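Local coordinates for protein integral membrane indolylacetylinositol arabinosyltransferase EmbC (Mycolicibacterium smegmatis, PDB 7BVE) that probably transfers arabinose as an integral membrane arabinosyltransferase, building the arabinan of the mycobacterial cell wall, at residues A[844-853]-A[920-929]; A[860-871]-A[903-913]. One frame throughout, in Å; residues are numbered along the deposited sequence.

Contact 1: residues A[844-853]-A[920-929]. With CA (calcium ion), chain E.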
loop_
_atom_site.group_PDB
_atom_site.type_symbol
_atom_site.label_atom_id
_atom_site.label_comp_id
_atom_site.label_asym_id
_atom_site.label_seq_id
_atom_site.Cartn_x
_atom_site.Cartn_y
_atom_site.Cartn_z
ATOM N N ALA A 844 4.685 -45.688 1.967
ATOM C CA ALA A 844 5.851 -46.143 1.225
ATOM C C ALA A 844 7.092 -46.062 2.102
ATOM O O ALA A 844 7.289 -45.093 2.837
ATOM C CB ALA A 844 6.049 -45.305 -0.043
ATOM N N VAL A 845 7.920 -47.102 2.034
ATOM C CA VAL A 845 9.191 -47.151 2.750
ATOM C C VAL A 845 10.262 -47.640 1.790
ATOM O O VAL A 845 10.147 -48.734 1.229
ATOM C CB VAL A 845 9.139 -48.060 3.996
ATOM C CG1 VAL A 845 10.541 -48.312 4.536
ATOM C CG2 VAL A 845 8.287 -47.428 5.090
ATOM N N LEU A 846 11.302 -46.833 1.607
ATOM C CA LEU A 846 12.414 -47.156 0.728
ATOM C C LEU A 846 13.695 -47.320 1.536
ATOM O O LEU A 846 13.971 -46.547 2.457
ATOM C CB LEU A 846 12.584 -46.074 -0.340
ATOM C CG LEU A 846 13.694 -46.270 -1.365
ATOM C CD1 LEU A 846 13.526 -47.608 -2.012
ATOM C CD2 LEU A 846 13.616 -45.184 -2.408
ATOM N N ARG A 847 14.467 -48.344 1.189
ATOM C CA ARG A 847 15.709 -48.643 1.893
ATOM C C ARG A 847 16.705 -49.170 0.873
ATOM O O ARG A 847 16.451 -50.191 0.234
ATOM C CB ARG A 847 15.467 -49.652 3.004
ATOM C CG ARG A 847 16.677 -49.942 3.851
ATOM C CD ARG A 847 16.329 -50.899 4.969
ATOM N NE ARG A 847 15.350 -50.315 5.879
ATOM C CZ ARG A 847 14.123 -50.787 6.064
ATOM N NH1 ARG A 847 13.306 -50.181 6.914
ATOM N NH2 ARG A 847 13.715 -51.868 5.410
ATOM N N SER A 848 17.839 -48.493 0.736
ATOM C CA SER A 848 18.719 -48.711 -0.399
ATOM C C SER A 848 19.682 -49.868 -0.149
ATOM O O SER A 848 19.531 -50.658 0.784
ATOM C CB SER A 848 19.490 -47.435 -0.715
ATOM O OG SER A 848 20.400 -47.653 -1.769
ATOM N N ALA A 849 20.674 -49.974 -1.030
ATOM C CA ALA A 849 21.779 -50.906 -0.862
ATOM C C ALA A 849 22.919 -50.205 -0.131
ATOM O O ALA A 849 22.828 -49.028 0.225
ATOM C CB ALA A 849 22.235 -51.445 -2.214
ATOM N N TRP A 850 24.018 -50.913 0.093
ATOM C CA TRP A 850 25.184 -50.324 0.734
ATOM C C TRP A 850 26.101 -49.758 -0.338
ATOM O O TRP A 850 26.454 -50.461 -1.289
ATOM C CB TRP A 850 25.916 -51.353 1.590
ATOM C CG TRP A 850 25.130 -51.787 2.777
ATOM C CD1 TRP A 850 24.433 -52.945 2.912
ATOM C CD2 TRP A 850 24.932 -51.055 3.994
ATOM N NE1 TRP A 850 23.827 -52.991 4.144
ATOM C CE2 TRP A 850 24.118 -51.839 4.824
ATOM C CE3 TRP A 850 25.373 -49.816 4.463
ATOM C CZ2 TRP A 850 23.734 -51.426 6.093
ATOM C CZ3 TRP A 850 24.989 -49.409 5.722
ATOM C CH2 TRP A 850 24.179 -50.209 6.521
ATOM N N TYR A 851 26.474 -48.490 -0.196
ATOM C CA TYR A 851 27.349 -47.815 -1.144
ATOM C C TYR A 851 28.718 -47.598 -0.522
ATOM O O TYR A 851 28.818 -47.103 0.600
ATOM C CB TYR A 851 26.770 -46.473 -1.576
ATOM C CG TYR A 851 25.545 -46.582 -2.435
ATOM C CD1 TYR A 851 25.645 -46.957 -3.764
ATOM C CD2 TYR A 851 24.294 -46.276 -1.930
ATOM C CE1 TYR A 851 24.533 -47.047 -4.559
ATOM C CE2 TYR A 851 23.174 -46.362 -2.720
ATOM C CZ TYR A 851 23.302 -46.748 -4.033
ATOM O OH TYR A 851 22.191 -46.836 -4.830
ATOM N N ARG A 852 29.760 -47.955 -1.263
ATOM C CA ARG A 852 31.128 -47.781 -0.801
ATOM C C ARG A 852 31.498 -46.301 -0.760
ATOM O O ARG A 852 31.191 -45.541 -1.679
ATOM C CB ARG A 852 32.079 -48.530 -1.733
ATOM C CG ARG A 852 33.531 -48.488 -1.344
ATOM C CD ARG A 852 33.794 -49.330 -0.135
ATOM N NE ARG A 852 33.638 -50.756 -0.408
ATOM C CZ ARG A 852 33.580 -51.695 0.525
ATOM N NH1 ARG A 852 33.439 -52.963 0.187
ATOM N NH2 ARG A 852 33.659 -51.359 1.802
ATOM N N LEU A 853 32.167 -45.886 0.330
ATOM C CA LEU A 853 32.670 -44.525 0.467
ATOM C C LEU A 853 34.136 -44.439 0.053
ATOM O O LEU A 853 34.900 -45.387 0.262
ATOM C CB LEU A 853 32.527 -44.001 1.901
ATOM C CG LEU A 853 31.140 -43.602 2.371
ATOM C CD1 LEU A 853 31.183 -43.292 3.839
ATOM C CD2 LEU A 853 30.709 -42.386 1.613
ATOM N N ALA A 920 33.315 -44.446 9.189
ATOM C CA ALA A 920 32.274 -45.017 8.352
ATOM C C ALA A 920 32.839 -45.405 6.996
ATOM O O ALA A 920 33.751 -44.762 6.470
ATOM C CB ALA A 920 31.129 -44.032 8.169
ATOM N N THR A 921 32.288 -46.472 6.429
ATOM C CA THR A 921 32.827 -47.000 5.187
ATOM C C THR A 921 31.719 -47.167 4.157
ATOM O O THR A 921 31.945 -47.010 2.955
ATOM C CB THR A 921 33.534 -48.331 5.457
ATOM O OG1 THR A 921 34.496 -48.149 6.504
ATOM C CG2 THR A 921 34.262 -48.832 4.220
ATOM N N GLN A 922 30.510 -47.473 4.623
ATOM C CA GLN A 922 29.394 -47.804 3.750
ATOM C C GLN A 922 28.170 -47.028 4.203
ATOM O O GLN A 922 27.910 -46.933 5.404
ATOM C CB GLN A 922 29.102 -49.305 3.781
ATOM C CG GLN A 922 30.271 -50.164 3.346
ATOM C CD GLN A 922 29.985 -51.630 3.451
ATOM O OE1 GLN A 922 28.887 -52.029 3.822
ATOM N NE2 GLN A 922 30.982 -52.450 3.151
ATOM N N ILE A 923 27.425 -46.464 3.255
ATOM C CA ILE A 923 26.219 -45.714 3.569
ATOM C C ILE A 923 25.024 -46.359 2.873
ATOM O O ILE A 923 25.164 -47.263 2.051
ATOM C CB ILE A 923 26.325 -44.226 3.189
ATOM C CG1 ILE A 923 26.494 -44.062 1.687
ATOM C CG2 ILE A 923 27.474 -43.574 3.898
ATOM C CD1 ILE A 923 26.367 -42.641 1.230
ATOM N N ARG A 924 23.834 -45.857 3.202
ATOM C CA ARG A 924 22.591 -46.430 2.708
ATOM C C ARG A 924 21.492 -45.391 2.842
ATOM O O ARG A 924 21.410 -44.711 3.866
ATOM C CB ARG A 924 22.234 -47.699 3.488
ATOM C CG ARG A 924 21.030 -48.444 2.953
ATOM C CD ARG A 924 20.816 -49.766 3.665
ATOM N NE ARG A 924 20.339 -49.618 5.029
ATOM C CZ ARG A 924 20.211 -50.628 5.884
ATOM N NH1 ARG A 924 20.530 -51.859 5.520
ATOM N NH2 ARG A 924 19.771 -50.405 7.116
ATOM N N LEU A 925 20.688 -45.241 1.807
ATOM C CA LEU A 925 19.607 -44.236 1.840
ATOM C C LEU A 925 18.414 -44.820 2.591
ATOM O O LEU A 925 18.363 -46.017 2.770
ATOM C CB LEU A 925 19.219 -43.878 0.408
ATOM C CG LEU A 925 20.092 -42.845 -0.293
ATOM C CD1 LEU A 925 20.043 -43.030 -1.788
ATOM C CD2 LEU A 925 19.625 -41.460 0.048
ATOM N N VAL A 926 17.459 -43.984 2.961
ATOM C CA VAL A 926 16.279 -44.433 3.739
ATOM C C VAL A 926 15.192 -43.404 3.462
ATOM O O VAL A 926 15.541 -42.261 3.470
ATOM C CB VAL A 926 16.641 -44.379 5.227
ATOM C CG1 VAL A 926 15.445 -43.992 6.063
ATOM C CG2 VAL A 926 17.304 -45.632 5.759
ATOM N N ALA A 927 13.948 -43.791 3.179
ATOM C CA ALA A 927 12.880 -42.782 2.968
ATOM C C ALA A 927 11.498 -43.287 3.433
ATOM O O ALA A 927 11.284 -44.513 3.480
ATOM C CB ALA A 927 12.860 -42.342 1.540
ATOM N N SER A 928 10.593 -42.354 3.744
ATOM C CA SER A 928 9.224 -42.705 4.208
ATOM C C SER A 928 8.298 -41.494 4.049
ATOM O O SER A 928 8.691 -40.391 4.479
ATOM C CB SER A 928 9.253 -43.186 5.636
ATOM O OG SER A 928 9.756 -42.176 6.499
ATOM N N ASP A 929 7.106 -41.706 3.483
ATOM C CA ASP A 929 6.127 -40.603 3.282
ATOM C C ASP A 929 5.015 -40.731 4.328
ATOM O O ASP A 929 4.360 -41.791 4.371
ATOM C CB ASP A 929 5.567 -40.615 1.856
ATOM C CG ASP A 929 4.513 -39.548 1.622
ATOM O OD1 ASP A 929 4.177 -38.838 2.589
ATOM O OD2 ASP A 929 4.037 -39.436 0.474
HETATM CA CA CA E . 1.532 -40.047 -0.447
#
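With CG anti to the backbone N (chi1 -174°), Arg924 runs its CB-CD stem across the indole face of Trp850, and the bend at chi3 turns the guanidinium over CZ2. Trp850 CG lies beside its own backbone N (chi1 -67°), which sets the indole against that stem. The strands run antiparallel, in a β-sandwich domain consistent with the galactose-binding-like family. Arg924 CB sits over the indole, 4.1 Å from the centroid of the six-membered ring of Trp850, in a CH-pi contact. Further out, Trp850 CZ2 lies 3.3 Å from Arg924 NH1, over one face of the guanidinium. The two planes are 35° apart, so this is no flat stack. Arg847 CD covers the opposite guanidinium face. Gln879 bonds Arg924 NH2, and a weaker bond from Asn889 reaches NH1; together they probably fix the group's rotation.

Leu846 and Ala927 form a hydrogen-bonded pair, as do Tyr851 and Ile923. The register slips by one residue between them, at the Ser848-Trp850 loop. On its other edge the 920-929 segment makes a classic bulge, with Thr921 and Gln922 both facing Ala881. Leu853 CD1 packs 3.7 Å from Ile923 CG2. At the far end, Asp929 OD2 binds the calcium ion at 2.7 Å.

Contact 2: residues A[860-871]-A[903-913]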
loop_
_atom_site.group_PDB
_atom_site.type_symbol
_atom_site.label_atom_id
_atom_site.label_comp_id
_atom_site.label_asym_id
_atom_site.label_seq_id
_atom_site.Cartn_x
_atom_site.Cartn_y
_atom_site.Cartn_z
ATOM N N GLY A 860 35.131 -34.913 -2.137
ATOM C CA GLY A 860 34.714 -33.543 -2.020
ATOM C C GLY A 860 34.067 -33.258 -0.683
ATOM O O GLY A 860 33.900 -34.141 0.160
ATOM N N PRO A 861 33.682 -32.020 -0.470
ATOM C CA PRO A 861 33.105 -31.641 0.824
ATOM C C PRO A 861 31.622 -31.940 0.959
ATOM O O PRO A 861 31.021 -31.585 1.976
ATOM C CB PRO A 861 33.372 -30.136 0.873
ATOM C CG PRO A 861 33.377 -29.735 -0.546
ATOM C CD PRO A 861 33.960 -30.849 -1.317
ATOM N N LEU A 862 31.021 -32.594 -0.034
ATOM C CA LEU A 862 29.570 -32.735 -0.078
ATOM C C LEU A 862 29.192 -34.143 -0.496
ATOM O O LEU A 862 29.883 -34.759 -1.312
ATOM C CB LEU A 862 28.946 -31.734 -1.039
ATOM C CG LEU A 862 28.819 -30.294 -0.607
ATOM C CD1 LEU A 862 28.281 -29.501 -1.748
ATOM C CD2 LEU A 862 27.881 -30.180 0.569
ATOM N N LEU A 863 28.085 -34.629 0.050
ATOM C CA LEU A 863 27.387 -35.810 -0.439
ATOM C C LEU A 863 26.010 -35.367 -0.903
ATOM O O LEU A 863 25.249 -34.789 -0.124
ATOM C CB LEU A 863 27.267 -36.850 0.669
ATOM C CG LEU A 863 26.586 -38.179 0.404
ATOM C CD1 LEU A 863 27.373 -39.009 -0.574
ATOM C CD2 LEU A 863 26.436 -38.900 1.711
ATOM N N VAL A 864 25.694 -35.611 -2.172
ATOM C CA VAL A 864 24.510 -35.025 -2.789
ATOM C C VAL A 864 23.620 -36.129 -3.348
ATOM O O VAL A 864 24.099 -37.027 -4.047
ATOM C CB VAL A 864 24.881 -34.023 -3.906
ATOM C CG1 VAL A 864 23.643 -33.373 -4.460
ATOM C CG2 VAL A 864 25.812 -32.958 -3.409
ATOM N N VAL A 865 22.326 -36.070 -3.025
ATOM C CA VAL A 865 21.297 -36.795 -3.759
ATOM C C VAL A 865 20.360 -35.765 -4.368
ATOM O O VAL A 865 20.244 -34.645 -3.862
ATOM C CB VAL A 865 20.514 -37.796 -2.879
ATOM C CG1 VAL A 865 21.452 -38.780 -2.228
ATOM C CG2 VAL A 865 19.679 -37.095 -1.840
ATOM N N SER A 866 19.726 -36.124 -5.475
ATOM C CA SER A 866 18.746 -35.267 -6.122
ATOM C C SER A 866 17.348 -35.767 -5.792
ATOM O O SER A 866 17.120 -36.975 -5.701
ATOM C CB SER A 866 18.947 -35.251 -7.632
ATOM O OG SER A 866 20.225 -34.761 -7.969
ATOM N N ALA A 867 16.410 -34.845 -5.621
ATOM C CA ALA A 867 15.090 -35.242 -5.171
ATOM C C ALA A 867 14.044 -34.265 -5.674
ATOM O O ALA A 867 14.302 -33.069 -5.801
ATOM C CB ALA A 867 15.039 -35.326 -3.650
ATOM N N ALA A 868 12.853 -34.789 -5.947
ATOM C CA ALA A 868 11.703 -34.001 -6.355
ATOM C C ALA A 868 10.563 -34.199 -5.365
ATOM O O ALA A 868 10.633 -35.017 -4.447
ATOM C CB ALA A 868 11.247 -34.376 -7.768
ATOM N N GLY A 869 9.504 -33.421 -5.551
ATOM C CA GLY A 869 8.312 -33.596 -4.753
ATOM C C GLY A 869 8.322 -32.850 -3.441
ATOM O O GLY A 869 9.385 -32.488 -2.938
ATOM N N ARG A 870 7.140 -32.622 -2.880
ATOM C CA ARG A 870 6.996 -31.892 -1.630
ATOM C C ARG A 870 7.072 -32.860 -0.459
ATOM O O ARG A 870 6.304 -33.824 -0.401
ATOM C CB ARG A 870 5.670 -31.140 -1.625
ATOM C CG ARG A 870 5.413 -30.293 -0.398
ATOM C CD ARG A 870 4.087 -29.562 -0.541
ATOM N NE ARG A 870 3.746 -28.762 0.631
ATOM C CZ ARG A 870 2.632 -28.046 0.747
ATOM N NH1 ARG A 870 1.747 -28.031 -0.238
ATOM N NH2 ARG A 870 2.401 -27.345 1.847
ATOM N N PHE A 871 7.990 -32.608 0.472
ATOM C CA PHE A 871 8.144 -33.453 1.650
ATOM C C PHE A 871 8.781 -32.644 2.774
ATOM O O PHE A 871 9.158 -31.485 2.597
ATOM C CB PHE A 871 8.934 -34.727 1.322
ATOM C CG PHE A 871 10.324 -34.489 0.796
ATOM C CD1 PHE A 871 10.549 -34.332 -0.561
ATOM C CD2 PHE A 871 11.412 -34.485 1.648
ATOM C CE1 PHE A 871 11.826 -34.134 -1.051
ATOM C CE2 PHE A 871 12.686 -34.286 1.167
ATOM C CZ PHE A 871 12.892 -34.112 -0.186
ATOM N N ALA A 903 9.812 -26.258 -4.286
ATOM C CA ALA A 903 9.186 -27.553 -4.381
ATOM C C ALA A 903 7.859 -27.489 -5.092
ATOM O O ALA A 903 7.008 -26.673 -4.751
ATOM C CB ALA A 903 9.014 -28.120 -2.993
ATOM N N PRO A 904 7.670 -28.352 -6.082
ATOM C CA PRO A 904 8.172 -29.698 -5.965
ATOM C C PRO A 904 9.246 -30.105 -6.941
ATOM O O PRO A 904 9.493 -31.301 -7.033
ATOM C CB PRO A 904 6.959 -30.481 -6.309
ATOM C CG PRO A 904 6.271 -29.671 -7.368
ATOM C CD PRO A 904 6.686 -28.242 -7.165
ATOM N N ALA A 905 9.890 -29.182 -7.634
ATOM C CA ALA A 905 10.837 -29.540 -8.665
ATOM C C ALA A 905 12.138 -30.128 -8.302
ATOM O O ALA A 905 12.618 -29.944 -7.199
ATOM C CB ALA A 905 11.055 -28.368 -9.536
ATOM N N TRP A 906 12.739 -30.848 -9.237
ATOM C CA TRP A 906 14.048 -31.432 -8.871
ATOM C C TRP A 906 14.980 -30.421 -8.206
ATOM O O TRP A 906 15.048 -29.308 -8.638
ATOM C CB TRP A 906 14.712 -32.034 -10.097
ATOM C CG TRP A 906 14.016 -33.191 -10.729
ATOM C CD1 TRP A 906 13.151 -33.143 -11.773
ATOM C CD2 TRP A 906 14.178 -34.580 -10.417
ATOM N NE1 TRP A 906 12.761 -34.400 -12.127
ATOM C CE2 TRP A 906 13.366 -35.298 -11.304
ATOM C CE3 TRP A 906 14.926 -35.288 -9.478
ATOM C CZ2 TRP A 906 13.286 -36.680 -11.282
ATOM C CZ3 TRP A 906 14.840 -36.653 -9.443
ATOM C CH2 TRP A 906 14.020 -37.333 -10.328
ATOM N N ARG A 907 15.678 -30.873 -7.169
ATOM C CA ARG A 907 16.625 -30.057 -6.428
ATOM C C ARG A 907 17.726 -30.962 -5.887
ATOM O O ARG A 907 17.673 -32.183 -6.043
ATOM C CB ARG A 907 15.926 -29.327 -5.281
ATOM C CG ARG A 907 14.872 -30.157 -4.567
ATOM C CD ARG A 907 13.917 -29.275 -3.778
ATOM N NE ARG A 907 12.883 -30.055 -3.105
ATOM C CZ ARG A 907 12.170 -29.618 -2.071
ATOM N NH1 ARG A 907 11.250 -30.397 -1.520
ATOM N NH2 ARG A 907 12.380 -28.402 -1.587
ATOM N N ASN A 908 18.725 -30.363 -5.251
ATOM C CA ASN A 908 19.837 -31.116 -4.693
ATOM C C ASN A 908 19.742 -31.098 -3.178
ATOM O O ASN A 908 19.650 -30.029 -2.571
ATOM C CB ASN A 908 21.176 -30.532 -5.133
ATOM C CG ASN A 908 21.513 -30.853 -6.570
ATOM O OD1 ASN A 908 21.444 -31.997 -6.997
ATOM N ND2 ASN A 908 21.864 -29.832 -7.330
ATOM N N LEU A 909 19.749 -32.281 -2.576
ATOM C CA LEU A 909 19.819 -32.434 -1.132
ATOM C C LEU A 909 21.270 -32.688 -0.766
ATOM O O LEU A 909 21.931 -33.510 -1.400
ATOM C CB LEU A 909 18.952 -33.599 -0.661
ATOM C CG LEU A 909 17.456 -33.622 -0.950
ATOM C CD1 LEU A 909 16.886 -34.922 -0.444
ATOM C CD2 LEU A 909 16.765 -32.466 -0.311
ATOM N N ARG A 910 21.761 -31.997 0.253
ATOM C CA ARG A 910 23.187 -31.966 0.526
ATOM C C ARG A 910 23.470 -32.131 2.014
ATOM O O ARG A 910 22.669 -31.749 2.871
ATOM C CB ARG A 910 23.773 -30.666 0.007
ATOM C CG ARG A 910 23.192 -29.464 0.674
ATOM C CD ARG A 910 23.759 -28.214 0.128
ATOM N NE ARG A 910 23.268 -27.943 -1.219
ATOM C CZ ARG A 910 22.148 -27.278 -1.455
ATOM N NH1 ARG A 910 21.419 -26.838 -0.448
ATOM N NH2 ARG A 910 21.769 -27.058 -2.695
ATOM N N ALA A 911 24.626 -32.719 2.311
ATOM C CA ALA A 911 25.058 -32.957 3.657
ATOM C C ALA A 911 26.572 -33.042 3.589
ATOM O O ALA A 911 27.092 -33.735 2.703
ATOM C CB ALA A 911 24.487 -34.244 4.243
ATOM N N PRO A 912 27.296 -32.357 4.470
ATOM C CA PRO A 912 28.756 -32.437 4.441
ATOM C C PRO A 912 29.250 -33.790 4.912
ATOM O O PRO A 912 28.573 -34.502 5.652
ATOM C CB PRO A 912 29.188 -31.335 5.407
ATOM C CG PRO A 912 28.029 -30.432 5.493
ATOM C CD PRO A 912 26.833 -31.298 5.377
ATOM N N LEU A 913 30.455 -34.145 4.472
ATOM C CA LEU A 913 31.064 -35.376 4.951
ATOM C C LEU A 913 31.721 -35.203 6.314
ATOM O O LEU A 913 32.205 -36.187 6.881
ATOM C CB LEU A 913 32.096 -35.894 3.954
ATOM C CG LEU A 913 31.605 -36.359 2.593
ATOM C CD1 LEU A 913 32.780 -36.849 1.792
ATOM C CD2 LEU A 913 30.581 -37.441 2.750
#
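Leu909 packs between Val865 and Ala867 at the centre of an antiparallel pair, part of a β-sandwich in the EmbC C-terminal domain. Leu909 CD1 lies 3.7 Å from Ala867 CB, and Leu909 CB is 3.8 Å from Val865 CG2. Phe897 of the next strand touches both Val865 and Leu909, so this face is closely filled. Phe871 adds its ring edge, with CZ pointing at Leu909 CD1. Paired backbone bonds link Leu863 with Ala911, Val865 with Leu909, and Ala867 with Arg907.

The other face is more polar. Ser866 OG donates to Asn908 OD1 at 3.2 Å, nearly in line with the amide C=O. That oxygen also takes a weak bond from Arg944. Ala868 CB stands over the indole of Trp906, 4.2 Å from the centroid of the five-membered ring.

The loose side is limited to a few exposed residues: Pro861 at one end, Arg870 and Ala903 at the other. The side chain of Arg870 leads away from the partner segment. Beside Pro861, Leu913 CD2 still packs 4.0 Å from Leu863 CB, while its CD1 lies by Gly860 O. The Gly869-Pro904 contact also stays close: Gly869 N donates to Pro904 O, just after the cis peptide that precedes Pro904. Arg907 is buried. Its CG sits between the backbone N and the carbonyl carbon (chi1 39°), and the extended chain runs toward the Gly869 loop. Its NH2 has a long, weak ion pair with Asp899. Arg907 NH1 donates to Gly869 O at 3.1 Å, tilted 27° from the guanidinium plane.

In the fold
Contacts 1 and 2 are nested: the 860-871 and 903-913 segments lie within the chain loop closed by 844-853 and 920-929. Both are antiparallel pairings in the same domain, and they pack against each other as two layers. Ile923 CD1 of contact 1 reaches Leu863 CD2 of contact 2 at 3.8 Å, and Leu925 CD2 reaches Val865 CG1 at 4.0 Å. Contact 2 is the more buried, with an aliphatic centre. Contact 1 is partly buried; the side with Arg847, Trp850 and Arg924 is polar and partly covered by helix 883-887, and one end reaches calcium. Arginine serves differently in each: sandwiched between side chains in contact 1, bonded to a loop carbonyl in contact 2.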